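Local coordinates for putative uncharacterized protein (Neurospora crassa, PDB 3EUQ) that acts as a type III pentaketide synthase, probably building its polyketide by repeated condensation of malonyl units onto an acyl starter, at residues L98-I103 with L127-R132; G2-G7 with I209-I214. The protein carries 1 engineered substitution. All coordinates share one frame; numbering follows the deposited sequence.

Interaction 1 (L98-I103 with L127-R132); sequences LVPAQI and LGLSDR
Pro-100 and Leu-129 lie at the centre of this contact between two loops, each of which leads from a helix into a strand of the thiolase-like core. Pro-100 starts a short 3-10 turn after helix 70-96, and its ring abuts the end of helix 119-127. Pro-100 CG comes to 3.2 Å from Leu-127 O, while Pro-100 CB lies 3.3 Å from Gly-128 O, so two successive carbonyl oxygens touch neighbouring carbons of the ring. Gly-128 has positive phi (84°) and closes the helix in a Schellman motif, turning the chain so that Leu-129 follows alongside the proline. The contact of Leu-129 is made chiefly by one methyl: CD2 packs 3.6 Å from Pro-100 CB and also meets Pro-100 O. With CG beside its own backbone N (chi1 -54°), the leucine swings its branched end in against the turn. Ile-103 supplies the other apolar surface, its CG1 standing 4.0 Å from Leu-129 CD2, and CG2 approaches the second leucine methyl, CD1. Met-93 of helix 70-96 touches both Pro-100 and Ile-103, tying the turn to the preceding helix. A water completes the join on the polar side: it donates to Pro-100 O at 2.6 Å and to Ile-103 O at 2.8 Å, and accepts from Ser-130 N at 2.9 Å. Beyond Ser-130, whose OG accepts from Arg-132 N in an ST turn, Asp-131 and Arg-132 form salt bridges with Arg-232 and Glu-230 of the second subunit. The chemistry is thus divided: apolar carbons and backbone carbonyl oxygens make the direct contact, and a single three-bonded water supplies the polar link, satisfying backbone groups that do not bond to one another directly.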
ATOM      1  N   LEU A  98      17.373  -1.191 -19.404  1.00 27.85           N
ATOM      2  CA  LEU A  98      17.382  -2.327 -18.492  1.00 28.17           C
ATOM      3  C   LEU A  98      16.555  -3.468 -19.062  1.00 27.62           C
ATOM      4  O   LEU A  98      15.542  -3.245 -19.738  1.00 27.52           O
ATOM      5  CB  LEU A  98      16.841  -1.943 -17.113  1.00 27.97           C
ATOM      6  CG  LEU A  98      17.423  -0.738 -16.383  1.00 29.64           C
ATOM      7  CD1 LEU A  98      16.462  -0.339 -15.300  1.00 28.85           C
ATOM      8  CD2 LEU A  98      18.849  -0.994 -15.817  1.00 30.49           C
ATOM      9  N   VAL A  99      17.013  -4.687 -18.787  1.00 27.38           N
ATOM     10  CA  VAL A  99      16.247  -5.897 -19.077  1.00 27.32           C
ATOM     11  C   VAL A  99      15.494  -6.257 -17.782  1.00 27.31           C
ATOM     12  O   VAL A  99      15.973  -5.927 -16.688  1.00 27.07           O
ATOM     13  CB  VAL A  99      17.154  -7.060 -19.571  1.00 27.37           C
ATOM     14  CG1 VAL A  99      17.857  -6.661 -20.867  1.00 27.48           C
ATOM     15  CG2 VAL A  99      18.184  -7.466 -18.509  1.00 27.37           C
ATOM     16  N   PRO A 100      14.309  -6.891 -17.897  1.00 27.37           N
ATOM     17  CA  PRO A 100      13.513  -7.251 -16.705  1.00 27.60           C
ATOM     18  C   PRO A 100      14.264  -7.879 -15.516  1.00 27.72           C
ATOM     19  O   PRO A 100      13.896  -7.625 -14.375  1.00 27.28           O
ATOM     20  CB  PRO A 100      12.474  -8.205 -17.271  1.00 27.26           C
ATOM     21  CG  PRO A 100      12.213  -7.634 -18.635  1.00 27.87           C
ATOM     22  CD  PRO A 100      13.606  -7.279 -19.138  1.00 27.55           C
ATOM     23  N   ALA A 101      15.301  -8.677 -15.764  1.00 28.16           N
ATOM     24  CA  ALA A 101      16.008  -9.346 -14.668  1.00 28.22           C
ATOM     25  C   ALA A 101      16.788  -8.351 -13.815  1.00 28.45           C
ATOM     26  O   ALA A 101      17.161  -8.650 -12.680  1.00 29.10           O
ATOM     27  CB  ALA A 101      16.931 -10.433 -15.193  1.00 28.48           C
ATOM     28  N   GLN A 102      17.015  -7.157 -14.354  1.00 28.33           N
ATOM     29  CA  GLN A 102      17.832  -6.152 -13.671  1.00 28.10           C
ATOM     30  C   GLN A 102      17.053  -5.367 -12.627  1.00 27.44           C
ATOM     31  O   GLN A 102      17.654  -4.714 -11.774  1.00 27.66           O
ATOM     32  CB  GLN A 102      18.474  -5.204 -14.680  1.00 28.35           C
ATOM     33  CG  GLN A 102      19.653  -5.816 -15.397  1.00 29.56           C
ATOM     34  CD  GLN A 102      20.389  -4.811 -16.249  1.00 31.89           C
ATOM     35  OE1 GLN A 102      19.936  -4.444 -17.334  1.00 31.02           O
ATOM     36  NE2 GLN A 102      21.548  -4.366 -15.764  1.00 34.21           N
ATOM     37  N   ILE A 103      15.727  -5.449 -12.695  1.00 26.41           N
ATOM     38  CA  ILE A 103      14.824  -4.748 -11.760  1.00 26.04           C
ATOM     39  C   ILE A 103      14.757  -5.449 -10.401  1.00 25.83           C
ATOM     40  O   ILE A 103      14.401  -6.635 -10.309  1.00 25.82           O
ATOM     41  CB  ILE A 103      13.393  -4.606 -12.354  1.00 25.74           C
ATOM     42  CG1 ILE A 103      13.436  -3.874 -13.693  1.00 25.00           C
ATOM     43  CG2 ILE A 103      12.456  -3.900 -11.375  1.00 25.58           C
ATOM     44  CD1 ILE A 103      14.102  -2.477 -13.622  1.00 24.24           C
ATOM     45  N   LEU A 127       5.582  -7.658 -17.711  1.00 27.19           N
ATOM     46  CA  LEU A 127       6.935  -7.184 -18.004  1.00 26.21           C
ATOM     47  C   LEU A 127       7.970  -8.313 -17.912  1.00 25.59           C
ATOM     48  O   LEU A 127       9.058  -8.206 -18.492  1.00 25.14           O
ATOM     49  CB  LEU A 127       7.328  -6.025 -17.070  1.00 25.84           C
ATOM     50  CG  LEU A 127       6.495  -4.726 -17.135  1.00 25.13           C
ATOM     51  CD1 LEU A 127       6.756  -3.878 -15.921  1.00 22.92           C
ATOM     52  CD2 LEU A 127       6.763  -3.934 -18.408  1.00 24.72           C
ATOM     53  N   GLY A 128       7.626  -9.377 -17.183  1.00 24.85           N
ATOM     54  CA  GLY A 128       8.463 -10.578 -17.107  1.00 24.41           C
ATOM     55  C   GLY A 128       9.531 -10.391 -16.055  1.00 24.40           C
ATOM     56  O   GLY A 128      10.680 -10.809 -16.236  1.00 24.09           O
ATOM     57  N   LEU A 129       9.154  -9.760 -14.939  1.00 24.30           N
ATOM     58  CA  LEU A 129      10.130  -9.477 -13.892  1.00 23.94           C
ATOM     59  C   LEU A 129      10.371 -10.696 -13.001  1.00 24.08           C
ATOM     60  O   LEU A 129       9.579 -11.627 -12.991  1.00 23.54           O
ATOM     61  CB  LEU A 129       9.734  -8.237 -13.083  1.00 24.07           C
ATOM     62  CG  LEU A 129       9.468  -6.942 -13.877  1.00 23.42           C
ATOM     63  CD1 LEU A 129       9.138  -5.833 -12.935  1.00 25.03           C
ATOM     64  CD2 LEU A 129      10.633  -6.508 -14.729  1.00 22.58           C
ATOM     65  N   SER A 130      11.491 -10.672 -12.278  1.00 24.85           N
ATOM     66  CA  SER A 130      11.893 -11.718 -11.354  1.00 25.55           C
ATOM     67  C   SER A 130      10.778 -12.157 -10.424  1.00 26.01           C
ATOM     68  O   SER A 130      10.043 -11.329  -9.878  1.00 25.76           O
ATOM     69  CB  SER A 130      13.084 -11.239 -10.507  1.00 26.22           C
ATOM     70  OG  SER A 130      13.422 -12.188  -9.506  1.00 27.07           O
ATOM     71  N   ASP A 131      10.688 -13.472 -10.233  1.00 26.26           N
ATOM     72  CA  ASP A 131       9.814 -14.081  -9.235  1.00 26.91           C
ATOM     73  C   ASP A 131      10.256 -13.720  -7.820  1.00 26.48           C
ATOM     74  O   ASP A 131       9.496 -13.902  -6.873  1.00 26.05           O
ATOM     75  CB  ASP A 131       9.749 -15.613  -9.428  1.00 27.51           C
ATOM     76  CG  ASP A 131      11.117 -16.298  -9.299  1.00 30.90           C
ATOM     77  OD1 ASP A 131      12.172 -15.628  -9.411  1.00 35.83           O
ATOM     78  OD2 ASP A 131      11.150 -17.534  -9.089  1.00 35.97           O
ATOM     79  N   ARG A 132      11.485 -13.216  -7.699  1.00 26.30           N
ATOM     80  CA  ARG A 132      12.055 -12.732  -6.431  1.00 27.06           C
ATOM     81  C   ARG A 132      11.956 -11.197  -6.258  1.00 26.70           C
ATOM     82  O   ARG A 132      12.547 -10.629  -5.322  1.00 26.62           O
ATOM     83  CB  ARG A 132      13.519 -13.157  -6.304  1.00 27.77           C
ATOM     84  CG  ARG A 132      13.767 -14.646  -6.441  1.00 31.27           C
ATOM     85  CD  ARG A 132      14.603 -15.161  -5.270  1.00 40.19           C
ATOM     86  NE  ARG A 132      14.067 -14.685  -3.986  1.00 45.13           N
ATOM     87  CZ  ARG A 132      14.743 -13.928  -3.120  1.00 47.55           C
ATOM     88  NH1 ARG A 132      16.010 -13.585  -3.365  1.00 48.93           N
ATOM     89  NH2 ARG A 132      14.161 -13.537  -1.993  1.00 47.83           N
TER
HETATM   90  O   HOH W   1      12.841  -8.109 -12.089  1.00 24.70           O

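Interaction 2 (G2-G7 with I209-I214); sequences GLSITG and ILSNGI
An antiparallel strand pairing within a mixed sheet of the thiolase fold joins Ser-4 to Ser-211 and brings the N-terminal strand beside the strand that begins at residue 204. The two serines form a hydrogen-bonded pair: Ser-211 N donates to Ser-4 O at 2.9 Å with an almost straight N-H...O angle of 172°, and Ser-4 N returns a bond to Ser-211 O at 3.1 Å. Farther along, Ile-209 faces two residues, Thr-6 and Gly-7, an arrangement resembling a beta bulge. Ile-209 O accepts from Thr-6 N, and Ile-209 N donates to Gly-7 O at 2.9 Å. On one side of the sheet, Ile-5 and Leu-210 form the non-hydrogen-bonded pair, with Ile-5 CG1 3.8 Å from Leu-210 CD1. Leu-3 and Leu-210 also touch helix 145-162, which covers that side. Ile-209 leaves the other side and packs on Ala-92, Met-93 and Ala-96 of helix 70-96, while its CG2 passes 3.5 Å from Thr-6 OG1. Where the pairing ends, the chain turns sharply: Ser-211 OG accepts from Gly-213 N in an ST turn, and Asn-212 OD1 accepts from Ile-214 N in an overlapping Asx turn. Asn-212 is further fixed by Ala-167 N, bonded to OD1, and Lys-165 O, bonded to ND2. Leu-210 extends its CG opposite the backbone N (chi1 -171°), a torsion that carries CD1 over the neighbouring strand to lie 3.5 Å from Ser-4 O.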
ATOM      1  N   GLY A   2      24.023   8.973  -4.792  1.00 28.69           N
ATOM      2  CA  GLY A   2      24.088   8.022  -5.904  1.00 27.77           C
ATOM      3  C   GLY A   2      22.727   7.600  -6.432  1.00 27.40           C
ATOM      4  O   GLY A   2      22.588   6.511  -7.003  1.00 27.09           O
ATOM      5  N   LEU A   3      21.729   8.469  -6.262  1.00 26.63           N
ATOM      6  CA  LEU A   3      20.368   8.189  -6.722  1.00 26.02           C
ATOM      7  C   LEU A   3      20.041   8.916  -7.997  1.00 25.92           C
ATOM      8  O   LEU A   3      20.157  10.145  -8.077  1.00 25.43           O
ATOM      9  CB  LEU A   3      19.339   8.572  -5.663  1.00 26.09           C
ATOM     10  CG  LEU A   3      19.479   7.845  -4.340  1.00 25.60           C
ATOM     11  CD1 LEU A   3      18.513   8.443  -3.331  1.00 26.25           C
ATOM     12  CD2 LEU A   3      19.243   6.356  -4.567  1.00 24.30           C
ATOM     13  N   SER A   4      19.613   8.157  -8.998  1.00 25.87           N
ATOM     14  CA  SER A   4      19.300   8.761 -10.284  1.00 25.71           C
ATOM     15  C   SER A   4      18.065   8.177 -10.946  1.00 25.02           C
ATOM     16  O   SER A   4      17.813   6.981 -10.865  1.00 24.08           O
ATOM     17  CB  SER A   4      20.510   8.691 -11.221  1.00 25.91           C
ATOM     18  OG  SER A   4      20.868   7.347 -11.509  1.00 28.62           O
ATOM     19  N   ILE A   5      17.295   9.051 -11.590  1.00 24.79           N
ATOM     20  CA  ILE A   5      16.222   8.628 -12.473  1.00 24.31           C
ATOM     21  C   ILE A   5      16.850   8.424 -13.836  1.00 24.07           C
ATOM     22  O   ILE A   5      17.327   9.379 -14.448  1.00 23.83           O
ATOM     23  CB  ILE A   5      15.064   9.656 -12.537  1.00 24.45           C
ATOM     24  CG1 ILE A   5      14.345   9.728 -11.187  1.00 24.74           C
ATOM     25  CG2 ILE A   5      14.039   9.271 -13.645  1.00 23.10           C
ATOM     26  CD1 ILE A   5      13.530  11.018 -10.972  1.00 24.22           C
ATOM     27  N   THR A   6      16.869   7.167 -14.288  1.00 23.93           N
ATOM     28  CA  THR A   6      17.533   6.785 -15.545  1.00 22.87           C
ATOM     29  C   THR A   6      16.556   6.603 -16.706  1.00 22.98           C
ATOM     30  O   THR A   6      16.951   6.555 -17.867  1.00 21.79           O
ATOM     31  CB  THR A   6      18.378   5.498 -15.381  1.00 22.85           C
ATOM     32  OG1 THR A   6      17.610   4.509 -14.689  1.00 22.59           O
ATOM     33  CG2 THR A   6      19.675   5.788 -14.593  1.00 22.34           C
ATOM     34  N   GLY A   7      15.272   6.517 -16.393  1.00 22.62           N
ATOM     35  CA  GLY A   7      14.274   6.400 -17.444  1.00 22.36           C
ATOM     36  C   GLY A   7      12.948   6.869 -16.930  1.00 23.03           C
ATOM     37  O   GLY A   7      12.660   6.729 -15.740  1.00 22.33           O
ATOM     38  N   ILE A 209      12.392   4.814 -13.590  1.00 24.76           N
ATOM     39  CA  ILE A 209      13.328   3.892 -13.005  1.00 24.89           C
ATOM     40  C   ILE A 209      14.234   4.696 -12.090  1.00 25.23           C
ATOM     41  O   ILE A 209      14.845   5.682 -12.513  1.00 26.10           O
ATOM     42  CB  ILE A 209      14.215   3.198 -14.062  1.00 24.67           C
ATOM     43  CG1 ILE A 209      13.369   2.449 -15.109  1.00 23.26           C
ATOM     44  CG2 ILE A 209      15.267   2.303 -13.351  1.00 24.16           C
ATOM     45  CD1 ILE A 209      12.479   1.338 -14.537  1.00 21.58           C
ATOM     46  N   LEU A 210      14.336   4.273 -10.844  1.00 25.03           N
ATOM     47  CA  LEU A 210      15.299   4.876  -9.948  1.00 24.50           C
ATOM     48  C   LEU A 210      16.426   3.878  -9.649  1.00 24.68           C
ATOM     49  O   LEU A 210      16.159   2.742  -9.250  1.00 24.60           O
ATOM     50  CB  LEU A 210      14.616   5.341  -8.670  1.00 23.90           C
ATOM     51  CG  LEU A 210      15.498   6.181  -7.742  1.00 23.85           C
ATOM     52  CD1 LEU A 210      15.600   7.640  -8.247  1.00 20.09           C
ATOM     53  CD2 LEU A 210      14.981   6.135  -6.313  1.00 21.40           C
ATOM     54  N   SER A 211      17.670   4.322  -9.848  1.00 24.52           N
ATOM     55  CA  SER A 211      18.868   3.496  -9.648  1.00 24.21           C
ATOM     56  C   SER A 211      19.669   3.995  -8.448  1.00 24.29           C
ATOM     57  O   SER A 211      19.673   5.199  -8.156  1.00 24.08           O
ATOM     58  CB  SER A 211      19.744   3.524 -10.914  1.00 23.99           C
ATOM     59  OG  SER A 211      21.073   3.086 -10.646  1.00 24.11           O
ATOM     60  N   ASN A 212      20.347   3.080  -7.755  1.00 24.30           N
ATOM     61  CA  ASN A 212      21.265   3.473  -6.681  1.00 24.22           C
ATOM     62  C   ASN A 212      22.714   3.582  -7.167  1.00 24.62           C
ATOM     63  O   ASN A 212      23.634   3.773  -6.363  1.00 23.94           O
ATOM     64  CB  ASN A 212      21.153   2.545  -5.458  1.00 24.32           C
ATOM     65  CG  ASN A 212      21.821   1.183  -5.674  1.00 23.80           C
ATOM     66  OD1 ASN A 212      22.159   0.809  -6.795  1.00 23.06           O
ATOM     67  ND2 ASN A 212      22.006   0.446  -4.593  1.00 23.40           N
ATOM     68  N   GLY A 213      22.904   3.440  -8.476  1.00 24.93           N
ATOM     69  CA  GLY A 213      24.216   3.643  -9.095  1.00 26.46           C
ATOM     70  C   GLY A 213      25.265   2.551  -8.896  1.00 27.34           C
ATOM     71  O   GLY A 213      26.293   2.547  -9.584  1.00 27.02           O
ATOM     72  N   ILE A 214      25.030   1.636  -7.954  1.00 28.11           N
ATOM     73  CA  ILE A 214      25.943   0.504  -7.766  1.00 29.07           C
ATOM     74  C   ILE A 214      25.809  -0.461  -8.943  1.00 29.85           C
ATOM     75  O   ILE A 214      24.700  -0.845  -9.309  1.00 29.65           O
ATOM     76  CB  ILE A 214      25.710  -0.229  -6.425  1.00 28.85           C
ATOM     77  CG1 ILE A 214      25.879   0.751  -5.260  1.00 28.82           C
ATOM     78  CG2 ILE A 214      26.665  -1.437  -6.293  1.00 28.32           C
ATOM     79  CD1 ILE A 214      25.636   0.182  -3.904  1.00 27.89           C
TER

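Overall arrangement
The centres of the two interactions lie about 16 Å apart on the same side of the chain's centre, and interaction 1 is nested in sequence within the long loop that interaction 2 closes. They touch directly, Leu-98 CD1 packing 3.5 Å from Ile-209 CG2, with Ile-103 CD1 near Ile-209 CD1 as well. Helix 70-96 is their common neighbour, since Met-93, which touches the loop of interaction 1, also touches Ile-209. Strands 105-109 and 134-138, which follow the two loops of interaction 1, belong to the same mixed sheet as the paired strands of interaction 2. The loops of interaction 1, which reach the second subunit through Asp-131 and Arg-132, are thus packed directly against the inner strand 204-211.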